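Local coordinates for amphoterin-induced protein 1 (Mus musculus, PDB 2XOT), which promotes growth and fasciculation of neurites as a dimeric neuronal cell-adhesion protein whose extracellular part joins leucine-rich repeats to an immunoglobulin domain, at residues T64-L69 with V85-L90; N21-S26 with P38-L43; T265-T270 with N300-F305; T276-S281 with Y319-T324; V125-N130 with N146-F151. All blocks are in the same frame, centred on the assembly; numbering follows the deposited sequence.

Contact 1 (T64-L69 with V85-L90)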
# COMPACT_ATOMS: atom_id res chain seq x y z
N THR B 64 2.18 15.75 9.42
CA THR B 64 1.06 15.58 8.50
C THR B 64 1.42 14.81 7.25
O THR B 64 0.54 14.46 6.47
CB THR B 64 0.49 16.93 8.07
OG1 THR B 64 1.50 17.68 7.40
CG2 THR B 64 -0.05 17.71 9.29
N ASN B 65 2.71 14.58 7.04
CA ASN B 65 3.16 13.73 5.94
C ASN B 65 3.39 12.27 6.38
O ASN B 65 3.75 11.43 5.54
CB ASN B 65 4.42 14.29 5.28
CG ASN B 65 4.17 15.61 4.55
OD1 ASN B 65 4.83 16.61 4.83
ND2 ASN B 65 3.25 15.60 3.59
N LEU B 66 3.17 11.97 7.66
CA LEU B 66 3.48 10.60 8.19
C LEU B 66 2.39 9.63 7.78
O LEU B 66 1.23 9.82 8.14
CB LEU B 66 3.63 10.58 9.74
CG LEU B 66 4.39 9.37 10.33
CD1 LEU B 66 5.84 9.38 9.86
CD2 LEU B 66 4.39 9.27 11.86
N HIS B 67 2.75 8.58 7.04
CA HIS B 67 1.81 7.50 6.68
C HIS B 67 2.01 6.18 7.43
O HIS B 67 1.07 5.40 7.63
CB HIS B 67 1.86 7.27 5.19
CG HIS B 67 1.36 8.44 4.41
ND1 HIS B 67 1.58 8.57 3.05
CD2 HIS B 67 0.66 9.53 4.80
CE1 HIS B 67 1.02 9.71 2.64
NE2 HIS B 67 0.46 10.31 3.68
N SER B 68 3.25 5.93 7.85
CA SER B 68 3.59 4.75 8.64
C SER B 68 4.34 5.08 9.92
O SER B 68 5.32 5.81 9.90
CB SER B 68 4.46 3.84 7.79
OG SER B 68 3.70 3.44 6.64
N LEU B 69 3.89 4.48 11.02
CA LEU B 69 4.46 4.69 12.33
C LEU B 69 4.69 3.31 12.91
O LEU B 69 3.74 2.58 13.20
CB LEU B 69 3.51 5.51 13.18
CG LEU B 69 3.92 5.71 14.64
CD1 LEU B 69 5.37 6.19 14.75
CD2 LEU B 69 2.97 6.70 15.27
N VAL B 85 -3.25 13.10 17.58
CA VAL B 85 -3.57 14.43 17.04
C VAL B 85 -2.54 14.96 16.00
O VAL B 85 -2.96 15.55 14.99
CB VAL B 85 -3.75 15.46 18.18
CG1 VAL B 85 -3.81 16.87 17.63
CG2 VAL B 85 -5.01 15.14 18.98
N PRO B 86 -1.22 14.75 16.23
CA PRO B 86 -0.21 15.22 15.28
C PRO B 86 -0.03 14.42 13.98
O PRO B 86 0.65 14.92 13.06
CB PRO B 86 1.11 15.16 16.07
CG PRO B 86 0.83 14.36 17.26
CD PRO B 86 -0.60 14.04 17.35
N VAL B 87 -0.62 13.21 13.91
CA VAL B 87 -0.43 12.30 12.77
C VAL B 87 -1.76 11.94 12.12
O VAL B 87 -2.14 10.76 12.02
CB VAL B 87 0.33 11.04 13.19
CG1 VAL B 87 1.78 11.40 13.51
CG2 VAL B 87 -0.35 10.34 14.40
N PRO B 88 -2.49 12.97 11.65
CA PRO B 88 -3.86 12.78 11.16
C PRO B 88 -4.01 11.92 9.92
O PRO B 88 -5.09 11.35 9.69
CB PRO B 88 -4.33 14.20 10.84
CG PRO B 88 -3.07 14.98 10.62
CD PRO B 88 -2.08 14.39 11.56
N ASN B 89 -2.95 11.85 9.11
CA ASN B 89 -2.98 11.15 7.83
C ASN B 89 -2.30 9.77 7.85
O ASN B 89 -2.02 9.18 6.80
CB ASN B 89 -2.31 12.04 6.81
CG ASN B 89 -3.00 13.36 6.67
OD1 ASN B 89 -2.36 14.42 6.70
ND2 ASN B 89 -4.32 13.32 6.54
N LEU B 90 -2.03 9.29 9.05
CA LEU B 90 -1.44 7.99 9.26
C LEU B 90 -2.33 6.90 8.64
O LEU B 90 -3.55 6.86 8.90
CB LEU B 90 -1.29 7.74 10.76
CG LEU B 90 -0.20 6.80 11.22
CD1 LEU B 90 1.20 7.35 10.83
CD2 LEU B 90 -0.32 6.53 12.71
O HOH W 1 0.09 11.98 9.52
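Leu-90 sends one methyl, CD1, in among Leu-66, His-67 and Leu-69, and this insertion carries the apolar side of the contact. CD1 lies 3.8 Å from CG of Leu-66, whose side chain runs beside that of Leu-90 and points the same way. The same methyl is 3.8 Å from CB of Leu-69, and it rests against the backbone carbon C of His-67 at 3.7 Å. In Leu-90, chi1 (-153°) puts CG anti to the backbone N, and chi2 (63°) then brings CD1 to 64-69, although the bond from CA to CB sets off away from it. An alanine here would probably leave Leu-66 and Leu-69 without their shared methyl partner and open a gap beside the His-67 backbone. Farther along, CD2 of Leu-66 meets CG1 of Val-87 at 3.8 Å, again side by side.

The polar part is mostly indirect. Leu-66 O receives a CA-H...O contact from CA of Leu-90 at 3.4 Å, and a water that donates to this same oxygen at 2.8 Å accepts from the backbone N of Asn-89. The water thus couples two turns of chain whose backbones make no clear direct bond here. CD2 of the His-67 ring approaches Asn-89 O at 3.4 Å, obliquely.

Behind this shell, Leu-66 packs on Thr-41 and Leu-44 of the preceding turn, and Leu-69 on Leu-93 of the next strand. Leu-66 and Leu-90 lie one repeat apart in the chain, and the stacking of their side chains in the interior is characteristic of the leucine-rich repeat solenoid.

Contact 2 (N21-S26 with P38-L43)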
# COMPACT_ATOMS: atom_id res chain seq x y z
N ASN B 21 12.58 11.09 3.00
CA ASN B 21 11.37 11.08 3.85
C ASN B 21 11.21 9.85 4.75
O ASN B 21 10.19 9.70 5.40
CB ASN B 21 10.10 11.38 3.03
CG ASN B 21 9.74 10.30 2.03
OD1 ASN B 21 10.38 9.26 1.94
ND2 ASN B 21 8.65 10.54 1.27
N ILE B 22 12.24 9.02 4.85
CA ILE B 22 12.24 7.91 5.80
C ILE B 22 13.22 8.11 6.98
O ILE B 22 14.41 8.31 6.77
CB ILE B 22 12.63 6.60 5.09
CG1 ILE B 22 11.52 6.22 4.09
CG2 ILE B 22 12.89 5.46 6.11
CD1 ILE B 22 11.79 4.92 3.37
N LEU B 23 12.71 8.04 8.22
CA LEU B 23 13.60 8.06 9.40
C LEU B 23 13.65 6.65 9.92
O LEU B 23 12.63 6.10 10.25
CB LEU B 23 13.07 8.97 10.51
CG LEU B 23 12.96 10.49 10.34
CD1 LEU B 23 13.33 11.18 11.65
CD2 LEU B 23 13.72 11.06 9.15
N SER B 24 14.83 6.07 9.96
CA SER B 24 15.02 4.74 10.57
C SER B 24 15.76 4.95 11.89
O SER B 24 16.94 5.28 11.88
CB SER B 24 15.83 3.85 9.61
OG SER B 24 16.01 2.52 10.11
N CYS B 25 15.06 4.79 13.02
CA CYS B 25 15.64 5.02 14.35
C CYS B 25 15.47 3.78 15.26
O CYS B 25 15.21 3.89 16.47
CB CYS B 25 15.00 6.26 14.99
SG CYS B 25 14.61 7.64 13.89
N SER B 26 15.63 2.60 14.67
CA SER B 26 15.32 1.35 15.33
C SER B 26 16.54 0.79 16.04
O SER B 26 17.68 1.07 15.65
CB SER B 26 14.82 0.32 14.31
OG SER B 26 15.88 -0.16 13.50
N PRO B 38 11.43 15.80 11.79
CA PRO B 38 11.17 16.69 10.66
C PRO B 38 9.78 16.52 10.06
O PRO B 38 9.24 15.42 10.02
CB PRO B 38 12.26 16.33 9.64
CG PRO B 38 13.11 15.31 10.27
CD PRO B 38 12.49 14.81 11.51
N SER B 39 9.20 17.62 9.61
CA SER B 39 7.82 17.58 9.10
C SER B 39 7.68 16.83 7.78
O SER B 39 6.58 16.41 7.44
CB SER B 39 7.29 18.99 8.94
OG SER B 39 8.28 19.79 8.35
N TYR B 40 8.77 16.67 7.05
CA TYR B 40 8.78 15.89 5.79
C TYR B 40 8.65 14.36 5.99
O TYR B 40 8.49 13.64 5.00
CB TYR B 40 10.01 16.24 4.93
CG TYR B 40 11.37 15.99 5.55
CD1 TYR B 40 11.78 14.72 5.89
CD2 TYR B 40 12.26 17.03 5.77
CE1 TYR B 40 13.00 14.48 6.46
CE2 TYR B 40 13.51 16.80 6.34
CZ TYR B 40 13.87 15.52 6.68
OH TYR B 40 15.12 15.26 7.24
N THR B 41 8.71 13.88 7.23
CA THR B 41 8.75 12.43 7.50
C THR B 41 7.49 11.69 7.00
O THR B 41 6.34 12.07 7.34
CB THR B 41 8.97 12.14 9.00
OG1 THR B 41 10.04 12.97 9.48
CG2 THR B 41 9.37 10.70 9.25
N ALA B 42 7.73 10.66 6.18
CA ALA B 42 6.68 9.79 5.62
C ALA B 42 6.57 8.47 6.40
O ALA B 42 5.46 7.99 6.64
CB ALA B 42 6.97 9.49 4.13
N LEU B 43 7.71 7.87 6.76
CA LEU B 43 7.76 6.64 7.57
C LEU B 43 8.71 6.88 8.72
O LEU B 43 9.80 7.42 8.52
CB LEU B 43 8.22 5.43 6.74
CG LEU B 43 8.29 4.03 7.37
CD1 LEU B 43 7.79 2.97 6.38
CD2 LEU B 43 9.68 3.66 7.79
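Asn-21 O takes a hydrogen bond from Ala-42 N at 2.8 Å, with an N-H...O angle of 165°. Leu-43 N adds a weak second bond to the same oxygen. Two residues after Asn-21, Leu-23 N donates to Leu-43 O at 3.0 Å, which sets Ile-22 opposite Leu-43 as a parallel bridge. The turn leading into this pairing is braced from within: Thr-41 OG1 gives its proton to Pro-38 O at 2.6 Å, and Thr-41 N donates to that oxygen from the same face.

The packing around these bonds is mostly apolar. Leu-23 and Pro-38 meet tip to tip, CD1 against CD at 3.7 Å, while the Thr-41 and Leu-23 side chains cross at about a right angle, CG2 of the threonine touching CG of the leucine at 3.8 Å. An alanine in place of Thr-41 would probably leave Pro-38 O with one donor fewer and Leu-23 CG without its methyl neighbour. Ile-22 and Leu-43 lie side by side, pointing the same way, CG2 to CD2 at 4.0 Å, and the amide of Asn-21 lies against CB of Ala-42, its OD1 hydrogen-bonded to OH of Tyr-142 of the second subunit.

Strand 22-24 belongs to the N-terminal cap, where a disulfide ties Cys-25 to Cys-16. It stands between strand 17-19, antiparallel to it, and the parallel strand 43-45 of the first repeat, beyond which strand 68-70 continues the sheet.

Contact 3 (T265-T270 with N300-F305)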
# COMPACT_ATOMS: atom_id res chain seq x y z
N THR B 265 -34.51 -9.69 -2.77
CA THR B 265 -33.13 -9.42 -3.18
C THR B 265 -32.22 -10.57 -2.74
O THR B 265 -32.22 -10.94 -1.55
CB THR B 265 -32.59 -8.11 -2.58
OG1 THR B 265 -33.43 -7.02 -2.97
CG2 THR B 265 -31.16 -7.82 -3.05
N ILE B 266 -31.46 -11.12 -3.68
CA ILE B 266 -30.47 -12.15 -3.38
C ILE B 266 -29.04 -11.70 -3.70
O ILE B 266 -28.71 -11.39 -4.84
CB ILE B 266 -30.74 -13.47 -4.14
CG1 ILE B 266 -32.17 -13.96 -3.82
CG2 ILE B 266 -29.65 -14.49 -3.76
CD1 ILE B 266 -32.55 -15.33 -4.33
N ARG B 267 -28.20 -11.65 -2.67
CA ARG B 267 -26.80 -11.27 -2.81
C ARG B 267 -25.96 -12.37 -3.48
O ARG B 267 -26.20 -13.55 -3.29
CB ARG B 267 -26.21 -10.98 -1.43
CG ARG B 267 -26.69 -9.69 -0.80
CD ARG B 267 -25.92 -9.38 0.46
NE ARG B 267 -24.52 -9.06 0.15
CZ ARG B 267 -23.48 -9.89 0.30
NH1 ARG B 267 -23.64 -11.13 0.76
NH2 ARG B 267 -22.27 -9.47 -0.04
N CYS B 268 -24.98 -11.95 -4.27
CA CYS B 268 -23.93 -12.83 -4.72
C CYS B 268 -22.83 -12.66 -3.68
O CYS B 268 -22.09 -11.69 -3.71
CB CYS B 268 -23.45 -12.42 -6.10
SG CYS B 268 -22.07 -13.33 -6.75
N ASP B 269 -22.76 -13.62 -2.75
CA ASP B 269 -22.04 -13.48 -1.47
C ASP B 269 -20.59 -13.87 -1.64
O ASP B 269 -20.16 -14.91 -1.15
CB ASP B 269 -22.73 -14.34 -0.39
CG ASP B 269 -22.10 -14.21 0.99
OD1 ASP B 269 -21.65 -13.12 1.39
OD2 ASP B 269 -22.06 -15.22 1.69
N THR B 270 -19.84 -13.03 -2.35
CA THR B 270 -18.45 -13.34 -2.72
C THR B 270 -17.49 -13.09 -1.57
O THR B 270 -17.76 -12.29 -0.70
CB THR B 270 -18.01 -12.47 -3.87
OG1 THR B 270 -18.39 -11.12 -3.59
CG2 THR B 270 -18.64 -12.93 -5.19
N ASN B 300 -26.97 -3.15 -8.06
CA ASN B 300 -25.66 -3.19 -7.43
C ASN B 300 -24.99 -4.42 -8.04
O ASN B 300 -24.66 -4.39 -9.23
CB ASN B 300 -25.76 -3.25 -5.91
N GLY B 301 -24.82 -5.49 -7.29
CA GLY B 301 -24.50 -6.79 -7.92
C GLY B 301 -25.45 -7.89 -7.49
O GLY B 301 -25.16 -9.08 -7.65
N ASP B 302 -26.60 -7.47 -6.95
CA ASP B 302 -27.58 -8.36 -6.33
C ASP B 302 -28.69 -8.71 -7.29
O ASP B 302 -29.11 -7.89 -8.10
CB ASP B 302 -28.21 -7.67 -5.12
CG ASP B 302 -27.19 -7.24 -4.08
OD1 ASP B 302 -26.16 -7.91 -3.91
OD2 ASP B 302 -27.43 -6.22 -3.42
N LEU B 303 -29.17 -9.94 -7.20
CA LEU B 303 -30.34 -10.39 -7.96
C LEU B 303 -31.61 -9.76 -7.34
O LEU B 303 -31.84 -9.88 -6.12
CB LEU B 303 -30.39 -11.91 -7.93
CG LEU B 303 -31.16 -12.66 -9.01
CD1 LEU B 303 -30.65 -12.34 -10.41
CD2 LEU B 303 -31.08 -14.15 -8.73
N PHE B 304 -32.44 -9.10 -8.15
CA PHE B 304 -33.65 -8.43 -7.65
C PHE B 304 -34.94 -8.88 -8.35
O PHE B 304 -35.05 -8.81 -9.57
CB PHE B 304 -33.51 -6.92 -7.79
CG PHE B 304 -34.66 -6.16 -7.20
CD1 PHE B 304 -34.88 -6.16 -5.83
CD2 PHE B 304 -35.53 -5.43 -8.01
CE1 PHE B 304 -35.95 -5.45 -5.27
CE2 PHE B 304 -36.60 -4.72 -7.45
CZ PHE B 304 -36.81 -4.73 -6.09
N PHE B 305 -35.90 -9.33 -7.54
CA PHE B 305 -37.27 -9.64 -7.98
C PHE B 305 -38.22 -8.61 -7.37
O PHE B 305 -38.41 -8.60 -6.16
CB PHE B 305 -37.68 -11.05 -7.53
CG PHE B 305 -36.71 -12.13 -7.89
CD1 PHE B 305 -36.90 -12.92 -9.01
CD2 PHE B 305 -35.59 -12.38 -7.09
CE1 PHE B 305 -35.99 -13.93 -9.34
CE2 PHE B 305 -34.69 -13.39 -7.42
CZ PHE B 305 -34.91 -14.16 -8.54
O HOH W 2 -24.50 -9.36 -5.04
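Phe-304 presents its ring edge to Thr-265: the hydroxyl OG1 lies near the ring plane, 3.3 Å from CD1. Phe-305 leans toward the other side of the strand, its CE2 coming to 4.2 Å from CD1 of Ile-266 at an oblique angle. The third flat group, the guanidinium of Arg-267, has its partner in plane within its own segment, where NH1 forms a salt bridge with Asp-269 OD1 at 2.9 Å. That oxygen is approached from above the carboxylate plane. The Asp-302 carboxylate is turned 67° from the guanidinium, and its OD1 touches the aliphatic CG of Arg-267 at 3.6 Å.

In the backbone, Ile-266 and Leu-303 form an antiparallel hydrogen-bonded pair. Ile-266 N donates to Leu-303 O at 2.8 Å, and Leu-303 N returns the bond to Ile-266 O. Beyond Arg-267 and Asp-302 the link passes through a water, which accepts from Cys-268 N at 2.7 Å while donating to Asp-302 OD1 and, weakly, to Gly-301 O. This is the B-E strand pairing of an immunoglobulin domain; Cys-268 joins Cys-318 in the disulfide between the two sheets.

Because OD1 of Asp-302 stands 4.5 Å from Arg-267 NE and well out of the guanidinium plane, the two charges probably attract only through space, while Asp-269 takes the directed N-H and water helps to solvate the Asp-302 carboxylate.

Contact 4 (T276-S281 with Y319-T324)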
# COMPACT_ATOMS: atom_id res chain seq x y z
N THR B 276 -16.42 -8.49 -10.23
CA THR B 276 -17.43 -8.29 -11.27
C THR B 276 -18.35 -9.46 -11.10
O THR B 276 -17.88 -10.61 -11.00
CB THR B 276 -16.81 -8.33 -12.70
OG1 THR B 276 -15.81 -7.33 -12.79
CG2 THR B 276 -17.87 -8.09 -13.80
N LYS B 277 -19.64 -9.17 -11.04
CA LYS B 277 -20.65 -10.20 -10.82
C LYS B 277 -21.47 -10.31 -12.07
O LYS B 277 -21.93 -9.29 -12.57
CB LYS B 277 -21.58 -9.84 -9.65
CG LYS B 277 -21.08 -10.32 -8.30
CD LYS B 277 -20.46 -9.23 -7.45
CE LYS B 277 -21.41 -8.73 -6.37
NZ LYS B 277 -21.04 -9.13 -4.98
N VAL B 278 -21.65 -11.53 -12.56
CA VAL B 278 -22.49 -11.82 -13.72
C VAL B 278 -23.47 -12.91 -13.31
O VAL B 278 -23.05 -14.02 -12.92
CB VAL B 278 -21.65 -12.33 -14.93
CG1 VAL B 278 -22.56 -12.64 -16.14
CG2 VAL B 278 -20.55 -11.32 -15.29
N TRP B 279 -24.76 -12.59 -13.39
CA TRP B 279 -25.82 -13.53 -13.06
C TRP B 279 -26.43 -14.13 -14.32
O TRP B 279 -26.65 -13.42 -15.31
CB TRP B 279 -26.94 -12.83 -12.31
CG TRP B 279 -26.65 -12.51 -10.90
CD1 TRP B 279 -26.22 -11.32 -10.39
CD2 TRP B 279 -26.88 -13.37 -9.79
NE1 TRP B 279 -26.16 -11.40 -9.02
CE2 TRP B 279 -26.55 -12.65 -8.63
CE3 TRP B 279 -27.33 -14.68 -9.66
CZ2 TRP B 279 -26.63 -13.21 -7.36
CZ3 TRP B 279 -27.42 -15.24 -8.41
CH2 TRP B 279 -27.06 -14.51 -7.28
N VAL B 280 -26.70 -15.42 -14.25
CA VAL B 280 -27.29 -16.20 -15.32
C VAL B 280 -28.52 -16.90 -14.72
O VAL B 280 -28.50 -17.29 -13.53
CB VAL B 280 -26.30 -17.27 -15.85
CG1 VAL B 280 -26.90 -18.08 -17.00
CG2 VAL B 280 -24.98 -16.62 -16.27
N SER B 281 -29.57 -17.06 -15.54
CA SER B 281 -30.88 -17.51 -15.09
C SER B 281 -31.07 -19.02 -15.28
O SER B 281 -30.27 -19.66 -15.96
CB SER B 281 -31.97 -16.76 -15.88
OG SER B 281 -32.24 -17.42 -17.11
N TYR B 319 -21.55 -15.76 -11.42
CA TYR B 319 -20.14 -15.89 -11.74
C TYR B 319 -19.43 -14.63 -11.31
O TYR B 319 -19.73 -13.54 -11.81
CB TYR B 319 -19.97 -16.12 -13.23
CG TYR B 319 -20.64 -17.38 -13.69
CD1 TYR B 319 -20.08 -18.60 -13.45
CD2 TYR B 319 -21.85 -17.34 -14.38
CE1 TYR B 319 -20.68 -19.76 -13.87
CE2 TYR B 319 -22.46 -18.50 -14.81
CZ TYR B 319 -21.87 -19.70 -14.55
OH TYR B 319 -22.46 -20.87 -14.97
N ALA B 320 -18.54 -14.76 -10.34
CA ALA B 320 -17.80 -13.63 -9.83
C ALA B 320 -16.36 -13.69 -10.34
O ALA B 320 -15.69 -14.72 -10.25
CB ALA B 320 -17.83 -13.62 -8.27
N MET B 321 -15.88 -12.57 -10.87
CA MET B 321 -14.55 -12.51 -11.45
C MET B 321 -13.65 -11.52 -10.72
O MET B 321 -13.98 -10.34 -10.61
CB MET B 321 -14.64 -12.19 -12.95
CG MET B 321 -14.85 -13.44 -13.83
SD MET B 321 -16.48 -14.25 -13.78
CE MET B 321 -17.55 -12.93 -14.35
N GLY B 322 -12.54 -12.03 -10.19
CA GLY B 322 -11.52 -11.20 -9.55
C GLY B 322 -10.18 -11.34 -10.25
O GLY B 322 -10.02 -12.16 -11.18
N GLU B 323 -9.22 -10.56 -9.78
CA GLU B 323 -7.88 -10.50 -10.34
C GLU B 323 -7.16 -11.83 -10.15
O GLU B 323 -6.69 -12.43 -11.12
CB GLU B 323 -7.09 -9.34 -9.69
N THR B 324 -7.10 -12.30 -8.90
CA THR B 324 -6.41 -13.53 -8.54
C THR B 324 -7.27 -14.80 -8.64
O THR B 324 -6.72 -15.88 -8.85
CB THR B 324 -5.82 -13.40 -7.13
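Val-278 and Met-321 meet closely, CG2 of the valine to CE of the methionine at 3.5 Å. The methionine chain is bent at both chi2 (72°) and chi3 (61°), and the second bend carries CE back over the neighbouring strand toward the valine instead of letting it extend away. Next along the same face, CG2 of Val-280 sits at the edge of the Tyr-319 ring, in its plane, 3.5 Å from CE2. The two side chains cross at a slant, with the methyl near both CE2 and CD2. CB of Val-278 and CB of Tyr-319 complete this row at a looser 4.5 Å.

These residues lie on strands C and F of the immunoglobulin domain, antiparallel neighbours at 162°, with 276-280 an outer strand of its sheet within this chain. The opposite face, marked by Lys-277 and Ala-320, turns to the interior of the sandwich, where Trp-279 packs on Cys-268 and Cys-318 of the intersheet disulfide.

Paired backbone bonds join the strands beneath the side chains. Val-278 and Tyr-319 exchange N-H...O bonds, the shorter from Tyr-319 N to Val-278 O at 2.7 Å. At the next hydrogen-bonded pair, Met-321 N donates to Thr-276 O at 2.8 Å, and Thr-276 N reaches Met-321 O at 3.1 Å. Between the two bonded pairs, CA of Ala-320 makes a CA-H...O contact with Thr-276 O at 3.2 Å. Lys-277 extends from the inner face, and its NZ hydrogen-bonds to Cys-268 O.

Contact 5 (V125-N130 with N146-F151)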
# COMPACT_ATOMS: atom_id res chain seq x y z
N VAL B 125 -6.67 -7.69 27.32
CA VAL B 125 -7.62 -8.62 27.90
C VAL B 125 -9.03 -8.34 27.40
O VAL B 125 -9.82 -9.25 27.20
CB VAL B 125 -7.58 -8.58 29.47
CG1 VAL B 125 -8.83 -9.17 30.03
CG2 VAL B 125 -6.33 -9.31 30.00
N VAL B 126 -9.34 -7.08 27.17
CA VAL B 126 -10.71 -6.66 26.84
C VAL B 126 -10.67 -5.62 25.75
O VAL B 126 -9.94 -4.63 25.86
CB VAL B 126 -11.40 -6.04 28.09
CG1 VAL B 126 -12.66 -5.28 27.70
CG2 VAL B 126 -11.71 -7.11 29.09
N VAL B 127 -11.46 -5.86 24.69
CA VAL B 127 -11.55 -4.95 23.54
C VAL B 127 -12.81 -4.09 23.65
O VAL B 127 -13.92 -4.60 23.58
CB VAL B 127 -11.59 -5.75 22.19
CG1 VAL B 127 -11.58 -4.78 20.97
CG2 VAL B 127 -10.42 -6.73 22.11
N ASP B 128 -12.64 -2.78 23.88
CA ASP B 128 -13.77 -1.85 23.94
C ASP B 128 -14.08 -1.38 22.52
O ASP B 128 -13.23 -0.81 21.89
CB ASP B 128 -13.42 -0.63 24.83
CG ASP B 128 -14.57 0.37 24.96
OD1 ASP B 128 -15.49 0.38 24.10
OD2 ASP B 128 -14.56 1.16 25.94
N ARG B 129 -15.30 -1.62 22.05
CA ARG B 129 -15.73 -1.14 20.71
C ARG B 129 -15.42 0.33 20.45
O ARG B 129 -15.15 0.72 19.29
CB ARG B 129 -17.23 -1.33 20.53
CG ARG B 129 -17.81 -0.60 19.32
CD ARG B 129 -17.20 -1.12 17.99
NE ARG B 129 -17.69 -0.40 16.81
CZ ARG B 129 -17.29 0.82 16.44
NH1 ARG B 129 -16.39 1.49 17.14
NH2 ARG B 129 -17.82 1.40 15.36
N ASN B 130 -15.50 1.15 21.49
CA ASN B 130 -15.28 2.58 21.33
C ASN B 130 -13.82 2.97 21.12
O ASN B 130 -13.55 4.09 20.71
CB ASN B 130 -15.87 3.35 22.53
CG ASN B 130 -17.39 3.36 22.53
OD1 ASN B 130 -18.01 3.42 23.59
ND2 ASN B 130 -18.01 3.29 21.33
N ASN B 146 -2.97 -12.10 22.27
CA ASN B 146 -3.35 -11.34 23.46
C ASN B 146 -4.06 -12.28 24.45
O ASN B 146 -3.93 -13.49 24.33
CB ASN B 146 -4.21 -10.14 23.06
CG ASN B 146 -3.38 -9.04 22.44
OD1 ASN B 146 -3.34 -8.87 21.21
ND2 ASN B 146 -2.72 -8.27 23.29
N GLN B 147 -4.78 -11.77 25.45
CA GLN B 147 -5.49 -12.64 26.40
C GLN B 147 -6.99 -12.36 26.35
O GLN B 147 -7.67 -12.34 27.38
CB GLN B 147 -4.97 -12.40 27.83
CG GLN B 147 -3.48 -12.67 28.01
CD GLN B 147 -3.17 -14.16 28.09
OE1 GLN B 147 -2.66 -14.74 27.12
NE2 GLN B 147 -3.48 -14.78 29.22
N ILE B 148 -7.51 -12.17 25.13
CA ILE B 148 -8.89 -11.79 24.91
C ILE B 148 -9.81 -13.01 25.07
O ILE B 148 -9.60 -14.01 24.42
CB ILE B 148 -9.08 -11.14 23.51
CG1 ILE B 148 -8.14 -9.92 23.34
CG2 ILE B 148 -10.53 -10.72 23.30
CD1 ILE B 148 -8.10 -9.33 21.92
N SER B 149 -10.84 -12.88 25.92
CA SER B 149 -11.79 -13.96 26.24
C SER B 149 -13.21 -13.71 25.71
O SER B 149 -13.96 -14.69 25.49
CB SER B 149 -11.81 -14.23 27.77
OG SER B 149 -12.50 -13.19 28.46
N ARG B 150 -13.58 -12.44 25.48
CA ARG B 150 -14.85 -12.11 24.81
C ARG B 150 -14.67 -11.65 23.36
O ARG B 150 -13.98 -10.66 23.07
CB ARG B 150 -15.63 -11.02 25.55
CG ARG B 150 -17.07 -10.93 25.03
CD ARG B 150 -17.87 -9.75 25.55
NE ARG B 150 -17.64 -8.58 24.74
CZ ARG B 150 -18.43 -8.15 23.76
NH1 ARG B 150 -19.56 -8.76 23.43
NH2 ARG B 150 -18.08 -7.07 23.13
N PHE B 151 -15.35 -12.35 22.45
CA PHE B 151 -15.35 -11.96 21.04
C PHE B 151 -15.99 -10.58 20.90
O PHE B 151 -17.13 -10.40 21.29
CB PHE B 151 -16.11 -12.97 20.18
CG PHE B 151 -16.03 -12.66 18.71
CD1 PHE B 151 -14.96 -13.09 17.95
CD2 PHE B 151 -17.04 -11.93 18.09
CE1 PHE B 151 -14.89 -12.80 16.61
CE2 PHE B 151 -16.96 -11.63 16.74
CZ PHE B 151 -15.88 -12.06 16.01
O HOH W 3 -12.00 -10.20 26.78
O HOH W 4 -15.08 -7.10 25.56
O HOH W 5 -13.27 -8.55 24.56
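Val-125 and Ile-148 bring their backbones within 4.5 Å, CA to CA, and a nearly straight CA-H...O contact runs from CA of Ile-148 to Val-125 O (175° at the hydrogen). Beside it, CG2 of Val-127 presses on CD1 of Ile-148 at 3.5 Å, tighter than usual van der Waals contact. Ile-148 has CG1 anti to its carbonyl carbon (chi1 -56°), and chi2 (171°) extends the chain to CD1; the two side chains cross at a slant. At the outer end CG2 of Val-125 touches CB of Gln-147 at 4.0 Å.

The two segments are successive turns of the leucine-rich repeat solenoid, repeats 4 and 5, in the loops that follow strands 116-118 and 140-142. Ile-148 N is held by Asn-173 OD1 of the following turn, an asparagine link common in this fold.

Farther along, the backbones separate and water fills in. One water accepts from Val-127 N at 3.2 Å and donates to Arg-150 O at 2.7 Å, while another accepts from Arg-150 NE and donates weakly to Val-127 O. The guanidinium of Arg-150 also forms a salt bridge with Glu-154 through NH2.

Contacts 1, 2 and 5 lie in the repeat solenoid, contacts 3 and 4 in the immunoglobulin domain. Contacts 2 and 1 are consecutive steps of the solenoid, their centres 11 Å apart, and are stitched where His-67 N meets Ala-42 O at 2.8 Å. Contact 5 lies farther along it, its nearest atoms about 14 Å from contact 1. Contacts 3 and 4 are strand pairs in the two facing sheets of the immunoglobulin sandwich: their segments alternate along the chain, their centres are 12 Å apart, and Trp-279 NE1 reaches Gly-301 O at 2.9 Å across the core. Of the five, contact 2 is the one touched by the second subunit, in keeping with dimerisation through the repeat region.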